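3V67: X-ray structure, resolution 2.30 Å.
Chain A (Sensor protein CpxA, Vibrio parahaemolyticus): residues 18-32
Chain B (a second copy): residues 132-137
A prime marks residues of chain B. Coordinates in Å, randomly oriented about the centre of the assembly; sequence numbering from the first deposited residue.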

ATOM      1  N   GLN A  18      -4.847 -10.801   5.821  1.00 38.23           N
ATOM      2  CA  GLN A  18      -6.001 -11.607   6.213  1.00 40.34           C
ATOM      3  C   GLN A  18      -6.275 -12.691   5.174  1.00 42.32           C
ATOM      4  O   GLN A  18      -6.492 -13.860   5.519  1.00 44.07           O
ATOM      5  CB  GLN A  18      -7.229 -10.710   6.395  1.00 41.39           C
ATOM      6  CG  GLN A  18      -8.561 -11.374   6.072  1.00 54.95           C
ATOM      7  CD  GLN A  18      -9.088 -12.233   7.206  1.00 71.74           C
ATOM      8  OE1 GLN A  18      -8.547 -13.304   7.488  1.00 77.89           O
ATOM      9  NE2 GLN A  18     -10.151 -11.769   7.864  1.00 82.46           N
ATOM     10  N   ARG A  19      -6.233 -12.299   3.903  1.00 37.70           N
ATOM     11  CA  ARG A  19      -6.399 -13.248   2.811  1.00 43.42           C
ATOM     12  C   ARG A  19      -5.348 -14.350   2.875  1.00 47.50           C
ATOM     13  O   ARG A  19      -5.684 -15.530   2.836  1.00 56.78           O
ATOM     14  CB  ARG A  19      -6.329 -12.538   1.462  1.00 54.62           C
ATOM     15  CG  ARG A  19      -6.361 -13.490   0.280  1.00 71.27           C
ATOM     16  CD  ARG A  19      -7.663 -14.283   0.244  1.00 81.82           C
ATOM     17  NE  ARG A  19      -8.623 -13.716  -0.697  1.00 86.89           N
ATOM     18  CZ  ARG A  19      -9.546 -12.814  -0.378  1.00 85.85           C
ATOM     19  NH1 ARG A  19      -9.644 -12.368   0.867  1.00 83.91           N
ATOM     20  NH2 ARG A  19     -10.373 -12.357  -1.307  1.00 86.28           N
ATOM     21  N   ILE A  20      -4.083 -13.953   2.978  1.00 39.77           N
ATOM     22  CA  ILE A  20      -2.963 -14.888   3.075  1.00 33.93           C
ATOM     23  C   ILE A  20      -3.169 -15.901   4.197  1.00 29.79           C
ATOM     24  O   ILE A  20      -2.931 -17.098   4.023  1.00 27.64           O
ATOM     25  CB  ILE A  20      -1.636 -14.140   3.308  1.00 30.36           C
ATOM     26  CG1 ILE A  20      -1.261 -13.325   2.070  1.00 26.63           C
ATOM     27  CG2 ILE A  20      -0.519 -15.112   3.657  1.00 39.05           C
ATOM     28  CD1 ILE A  20      -0.036 -12.457   2.260  1.00 27.15           C
ATOM     29  N   ILE A  21      -3.617 -15.408   5.348  1.00 33.09           N
ATOM     30  CA  ILE A  21      -3.932 -16.272   6.482  1.00 38.77           C
ATOM     31  C   ILE A  21      -5.028 -17.268   6.112  1.00 42.08           C
ATOM     32  O   ILE A  21      -4.941 -18.460   6.428  1.00 38.56           O
ATOM     33  CB  ILE A  21      -4.374 -15.441   7.702  1.00 38.80           C
ATOM     34  CG1 ILE A  21      -3.194 -14.634   8.241  1.00 35.17           C
ATOM     35  CG2 ILE A  21      -4.940 -16.337   8.791  1.00 44.55           C
ATOM     36  CD1 ILE A  21      -1.982 -15.484   8.579  1.00 32.22           C
ATOM     37  N   GLU A  22      -6.051 -16.768   5.426  1.00 46.44           N
ATOM     38  CA  GLU A  22      -7.169 -17.602   4.997  1.00 48.84           C
ATOM     39  C   GLU A  22      -6.756 -18.726   4.042  1.00 49.66           C
ATOM     40  O   GLU A  22      -7.171 -19.874   4.219  1.00 57.76           O
ATOM     41  CB  GLU A  22      -8.275 -16.742   4.381  1.00 49.30           C
ATOM     42  CG  GLU A  22      -9.017 -15.883   5.397  1.00 51.02           C
ATOM     43  CD  GLU A  22      -9.962 -14.889   4.749  1.00 56.49           C
ATOM     44  OE1 GLU A  22      -9.957 -14.780   3.504  1.00 60.49           O
ATOM     45  OE2 GLU A  22     -10.711 -14.216   5.488  1.00 54.87           O
ATOM     46  N   THR A  23      -5.938 -18.410   3.040  1.00 40.38           N
ATOM     47  CA  THR A  23      -5.501 -19.439   2.098  1.00 40.62           C
ATOM     48  C   THR A  23      -4.477 -20.372   2.737  1.00 37.46           C
ATOM     49  O   THR A  23      -4.339 -21.521   2.327  1.00 38.96           O
ATOM     50  CB  THR A  23      -4.920 -18.864   0.782  1.00 38.66           C
ATOM     51  OG1 THR A  23      -3.491 -18.813   0.859  1.00 41.23           O
ATOM     52  CG2 THR A  23      -5.473 -17.482   0.488  1.00 42.27           C
ATOM     53  N   ARG A  24      -3.756 -19.872   3.736  1.00 33.28           N
ATOM     54  CA  ARG A  24      -2.837 -20.711   4.497  1.00 27.73           C
ATOM     55  C   ARG A  24      -3.639 -21.781   5.224  1.00 38.83           C
ATOM     56  O   ARG A  24      -3.377 -22.975   5.070  1.00 37.39           O
ATOM     57  CB  ARG A  24      -2.037 -19.868   5.495  1.00 19.22           C
ATOM     58  CG  ARG A  24      -0.854 -20.581   6.160  1.00 18.04           C
ATOM     59  CD  ARG A  24      -1.262 -21.350   7.412  1.00 18.58           C
ATOM     60  NE  ARG A  24      -2.276 -20.642   8.188  1.00 28.35           N
ATOM     61  CZ  ARG A  24      -2.016 -19.762   9.151  1.00 32.81           C
ATOM     62  NH1 ARG A  24      -0.763 -19.468   9.472  1.00 34.98           N
ATOM     63  NH2 ARG A  24      -3.013 -19.170   9.792  1.00 29.78           N
ATOM     64  N   ASP A  25      -4.617 -21.341   6.014  1.00 38.71           N
ATOM     65  CA  ASP A  25      -5.499 -22.257   6.734  1.00 39.11           C
ATOM     66  C   ASP A  25      -6.198 -23.222   5.783  1.00 38.05           C
ATOM     67  O   ASP A  25      -6.368 -24.403   6.093  1.00 33.37           O
ATOM     68  CB  ASP A  25      -6.538 -21.476   7.546  1.00 41.53           C
ATOM     69  CG  ASP A  25      -6.003 -21.014   8.890  1.00 47.96           C
ATOM     70  OD1 ASP A  25      -4.769 -21.026   9.080  1.00 47.67           O
ATOM     71  OD2 ASP A  25      -6.816 -20.635   9.760  1.00 53.92           O
ATOM     72  N   ALA A  26      -6.592 -22.712   4.619  1.00 38.94           N
ATOM     73  CA  ALA A  26      -7.277 -23.525   3.617  1.00 43.35           C
ATOM     74  C   ALA A  26      -6.380 -24.625   3.057  1.00 40.47           C
ATOM     75  O   ALA A  26      -6.800 -25.774   2.937  1.00 50.40           O
ATOM     76  CB  ALA A  26      -7.801 -22.649   2.494  1.00 49.17           C
ATOM     77  N   ILE A  27      -5.148 -24.263   2.708  1.00 38.94           N
ATOM     78  CA  ILE A  27      -4.173 -25.226   2.204  1.00 39.40           C
ATOM     79  C   ILE A  27      -3.850 -26.260   3.279  1.00 41.35           C
ATOM     80  O   ILE A  27      -3.714 -27.455   2.992  1.00 38.39           O
ATOM     81  CB  ILE A  27      -2.880 -24.523   1.729  1.00 32.76           C
ATOM     82  CG1 ILE A  27      -3.137 -23.759   0.427  1.00 22.32           C
ATOM     83  CG2 ILE A  27      -1.757 -25.525   1.527  1.00 17.18           C
ATOM     84  CD1 ILE A  27      -1.889 -23.139  -0.181  1.00 20.67           C
ATOM     85  N   GLN A  28      -3.746 -25.791   4.520  1.00 42.05           N
ATOM     86  CA  GLN A  28      -3.513 -26.666   5.662  1.00 40.39           C
ATOM     87  C   GLN A  28      -4.623 -27.696   5.816  1.00 48.16           C
ATOM     88  O   GLN A  28      -4.362 -28.873   6.052  1.00 52.82           O
ATOM     89  CB  GLN A  28      -3.388 -25.845   6.948  1.00 26.76           C
ATOM     90  CG  GLN A  28      -1.965 -25.577   7.381  1.00 25.56           C
ATOM     91  CD  GLN A  28      -1.886 -24.773   8.659  1.00 34.24           C
ATOM     92  OE1 GLN A  28      -0.808 -24.584   9.219  1.00 39.45           O
ATOM     93  NE2 GLN A  28      -3.033 -24.302   9.133  1.00 40.45           N
ATOM     94  N   ASN A  29      -5.866 -27.247   5.683  1.00 51.44           N
ATOM     95  CA  ASN A  29      -7.010 -28.135   5.845  1.00 58.25           C
ATOM     96  C   ASN A  29      -7.234 -29.074   4.665  1.00 59.43           C
ATOM     97  O   ASN A  29      -7.702 -30.199   4.841  1.00 72.24           O
ATOM     98  CB  ASN A  29      -8.282 -27.336   6.136  1.00 60.89           C
ATOM     99  CG  ASN A  29      -8.598 -27.273   7.615  1.00 65.54           C
ATOM    100  OD1 ASN A  29      -8.336 -28.222   8.356  1.00 63.44           O
ATOM    101  ND2 ASN A  29      -9.161 -26.153   8.057  1.00 68.93           N
ATOM    102  N   LYS A  30      -6.897 -28.612   3.466  1.00 43.79           N
ATOM    103  CA  LYS A  30      -7.075 -29.421   2.267  1.00 35.69           C
ATOM    104  C   LYS A  30      -6.150 -30.633   2.258  1.00 41.18           C
ATOM    105  O   LYS A  30      -6.562 -31.739   1.904  1.00 48.15           O
ATOM    106  CB  LYS A  30      -6.841 -28.586   1.009  1.00 32.54           C
ATOM    107  CG  LYS A  30      -6.833 -29.414  -0.262  1.00 37.59           C
ATOM    108  CD  LYS A  30      -6.874 -28.547  -1.504  1.00 42.81           C
ATOM    109  CE  LYS A  30      -6.943 -29.408  -2.754  1.00 47.26           C
ATOM    110  NZ  LYS A  30      -7.107 -28.589  -3.983  1.00 56.58           N
ATOM    111  N   TYR A  31      -4.902 -30.420   2.655  1.00 42.82           N
ATOM    112  CA  TYR A  31      -3.897 -31.474   2.596  1.00 43.50           C
ATOM    113  C   TYR A  31      -3.568 -32.048   3.967  1.00 45.87           C
ATOM    114  O   TYR A  31      -2.470 -32.560   4.184  1.00 41.63           O
ATOM    115  CB  TYR A  31      -2.627 -30.948   1.929  1.00 36.24           C
ATOM    116  CG  TYR A  31      -2.864 -30.449   0.525  1.00 30.01           C
ATOM    117  CD1 TYR A  31      -3.089 -29.102   0.274  1.00 42.01           C
ATOM    118  CD2 TYR A  31      -2.878 -31.327  -0.547  1.00 30.48           C
ATOM    119  CE1 TYR A  31      -3.313 -28.644  -1.010  1.00 47.06           C
ATOM    120  CE2 TYR A  31      -3.100 -30.881  -1.833  1.00 44.26           C
ATOM    121  CZ  TYR A  31      -3.317 -29.538  -2.062  1.00 51.55           C
ATOM    122  OH  TYR A  31      -3.539 -29.093  -3.345  1.00 59.24           O
ATOM    123  N   SER A  32      -4.525 -31.968   4.885  1.00 51.90           N
ATOM    124  CA  SER A  32      -4.332 -32.480   6.238  1.00 54.45           C
ATOM    125  C   SER A  32      -4.163 -33.996   6.230  1.00 57.84           C
ATOM    126  O   SER A  32      -3.546 -34.570   7.129  1.00 59.36           O
ATOM    127  CB  SER A  32      -5.506 -32.083   7.135  1.00 54.27           C
ATOM    128  OG  SER A  32      -6.726 -32.610   6.641  1.00 55.03           O
TER
ATOM    129  N   LEU B 132      -6.773  -9.122  -7.993  1.00 94.88           N
ATOM    130  CA  LEU B 132      -6.807 -10.535  -8.369  1.00 84.69           C
ATOM    131  C   LEU B 132      -6.171 -11.463  -7.323  1.00 79.54           C
ATOM    132  O   LEU B 132      -5.008 -11.307  -6.948  1.00 70.42           O
ATOM    133  CB  LEU B 132      -6.196 -10.735  -9.767  1.00 78.15           C
ATOM    134  CG  LEU B 132      -5.050 -11.714 -10.051  1.00 66.86           C
ATOM    135  CD1 LEU B 132      -5.553 -13.054 -10.584  1.00 55.86           C
ATOM    136  CD2 LEU B 132      -4.069 -11.081 -11.025  1.00 67.92           C
ATOM    137  N   LEU B 133      -6.975 -12.407  -6.841  1.00 80.84           N
ATOM    138  CA  LEU B 133      -6.553 -13.410  -5.867  1.00 78.35           C
ATOM    139  C   LEU B 133      -7.347 -14.686  -6.127  1.00 90.45           C
ATOM    140  O   LEU B 133      -8.188 -14.713  -7.027  1.00 96.54           O
ATOM    141  CB  LEU B 133      -6.795 -12.911  -4.442  1.00 65.73           C
ATOM    142  CG  LEU B 133      -7.908 -11.872  -4.272  1.00 63.11           C
ATOM    143  CD1 LEU B 133      -9.306 -12.468  -4.446  1.00 65.25           C
ATOM    144  CD2 LEU B 133      -7.782 -11.159  -2.936  1.00 61.03           C
ATOM    145  N   ARG B 134      -7.104 -15.737  -5.347  1.00 90.09           N
ATOM    146  CA  ARG B 134      -7.798 -16.999  -5.595  1.00 91.67           C
ATOM    147  C   ARG B 134      -7.895 -17.934  -4.392  1.00 86.83           C
ATOM    148  O   ARG B 134      -7.293 -17.692  -3.344  1.00 80.56           O
ATOM    149  CB  ARG B 134      -7.139 -17.728  -6.769  1.00 94.78           C
ATOM    150  CG  ARG B 134      -8.072 -18.624  -7.566  1.00 97.39           C
ATOM    151  CD  ARG B 134      -7.664 -18.649  -9.022  1.00101.04           C
ATOM    152  NE  ARG B 134      -7.545 -20.010  -9.528  1.00104.25           N
ATOM    153  CZ  ARG B 134      -6.535 -20.824  -9.239  1.00108.11           C
ATOM    154  NH1 ARG B 134      -5.555 -20.413  -8.444  1.00110.93           N
ATOM    155  NH2 ARG B 134      -6.500 -22.048  -9.744  1.00106.37           N
ATOM    156  N   LEU B 135      -8.668 -19.003  -4.569  1.00 88.08           N
ATOM    157  CA  LEU B 135      -8.857 -20.028  -3.554  1.00 88.10           C
ATOM    158  C   LEU B 135      -8.787 -21.441  -4.153  1.00 87.38           C
ATOM    159  O   LEU B 135      -9.069 -22.424  -3.470  1.00 89.15           O
ATOM    160  CB  LEU B 135     -10.190 -19.809  -2.831  1.00 90.11           C
ATOM    161  CG  LEU B 135     -10.383 -20.448  -1.453  1.00 88.29           C
ATOM    162  CD1 LEU B 135     -10.802 -19.405  -0.421  1.00 89.63           C
ATOM    163  CD2 LEU B 135     -11.394 -21.581  -1.512  1.00 82.22           C
ATOM    164  N   PHE B 136      -8.404 -21.554  -5.424  1.00 80.60           N
ATOM    165  CA  PHE B 136      -8.245 -22.880  -6.030  1.00 75.44           C
ATOM    166  C   PHE B 136      -6.803 -23.363  -5.877  1.00 72.70           C
ATOM    167  O   PHE B 136      -5.989 -23.227  -6.791  1.00 70.20           O
ATOM    168  CB  PHE B 136      -8.642 -22.890  -7.509  1.00 73.05           C
ATOM    169  CG  PHE B 136      -9.967 -22.240  -7.794  1.00 82.11           C
ATOM    170  CD1 PHE B 136     -10.214 -21.662  -9.029  1.00 87.79           C
ATOM    171  CD2 PHE B 136     -10.967 -22.213  -6.836  1.00 83.17           C
ATOM    172  CE1 PHE B 136     -11.429 -21.059  -9.298  1.00 83.72           C
ATOM    173  CE2 PHE B 136     -12.180 -21.610  -7.099  1.00 84.92           C
ATOM    174  CZ  PHE B 136     -12.412 -21.033  -8.331  1.00 81.49           C
ATOM    175  N   ASP B 137      -6.492 -23.928  -4.715  1.00 69.41           N
ATOM    176  CA  ASP B 137      -5.134 -24.366  -4.419  1.00 66.32           C
ATOM    177  C   ASP B 137      -5.105 -25.566  -3.478  1.00 68.18           C
ATOM    178  O   ASP B 137      -4.092 -26.262  -3.378  1.00 65.50           O
ATOM    179  CB  ASP B 137      -4.316 -23.212  -3.832  1.00 57.99           C
ATOM    180  CG  ASP B 137      -5.108 -22.381  -2.836  1.00 52.65           C
ATOM    181  OD1 ASP B 137      -4.966 -21.140  -2.852  1.00 38.24           O
ATOM    182  OD2 ASP B 137      -5.871 -22.966  -2.038  1.00 47.23           O
TER

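How do the two backbones lie against each other? Residues 18-30 of chain A form one helix, each amide from Glu22 onward bonding a carbonyl four residues back, while the segment from chain B has no regular secondary structure and runs along the helix in the same direction. The nearest CA pairs are Arg19 with Leu133′, Thr23 with Leu135′ and Ile27 with Asp137′: four residues on the helix match two on the segment, which is extended at first and tightens after Leu135′. Arg19, Thr23, Ala26 and Lys30 send their CA-to-CB bonds toward the segment, and the contact buries 404 Å² in all.

What does Arg19 do at the start of the contact? Its chi1 of 174° (t) carries the chain out from the helix, and chi2 near 62° (p) then bends it, leaving Leu133′ CD2 over one face of the guanidinium, 3.3 Å from Arg19 NH2. This is a contact of a methyl with a flat, delocalised cation, whose faces offer no N-H hydrogens. The same group forms a loose salt bridge along its own helix, with Arg19 NH1 3.6 Å from Glu22 OE1. Glu22, with chi1 at -71° (m) and an extended chi2, places its carboxylate within reach of that charge.

How do the side chains fit in the middle? Thr23 makes only loose contacts: its CG2 lies 4.2 Å from Arg134′ O, and its CB is 4.3 Å from Asp137′ OD1. Arg134′ itself turns its CA-to-CB bond away, so it meets Thr23 through its backbone. Ile27 starts sideways, but chi1 of -72° (m) and chi2 of -175° (t) extend its longer branch so that its end comes nearer. Ile27 CG1 approaches Asp137′ OD2 at 3.8 Å, a van der Waals contact that leaves the carboxylate oxygen without a hydrogen bond from this side chain.

What fastens the far end? Tyr31, the first residue to leave helical phi/psi, supplies the sole hydrogen bond between the stretches: Tyr31 OH donates to Asp137′ O at 2.9 Å. Although its CA-to-CB bond points sideways, chi1 of -59° (m) aims the ring axis so that the hydroxyl reaches that carbonyl; chi2 of 96° sets the ring plane, and the carbonyl oxygen lies at the ring edge, near that plane. Lys30 arrives differently, all four chi angles t, a fully extended chain that brings Lys30 NZ to 3.7 Å from Asp137′ C. Asp137′ thus meets the helix through both backbone and side chain, and more of its surface is covered than that of any other residue here.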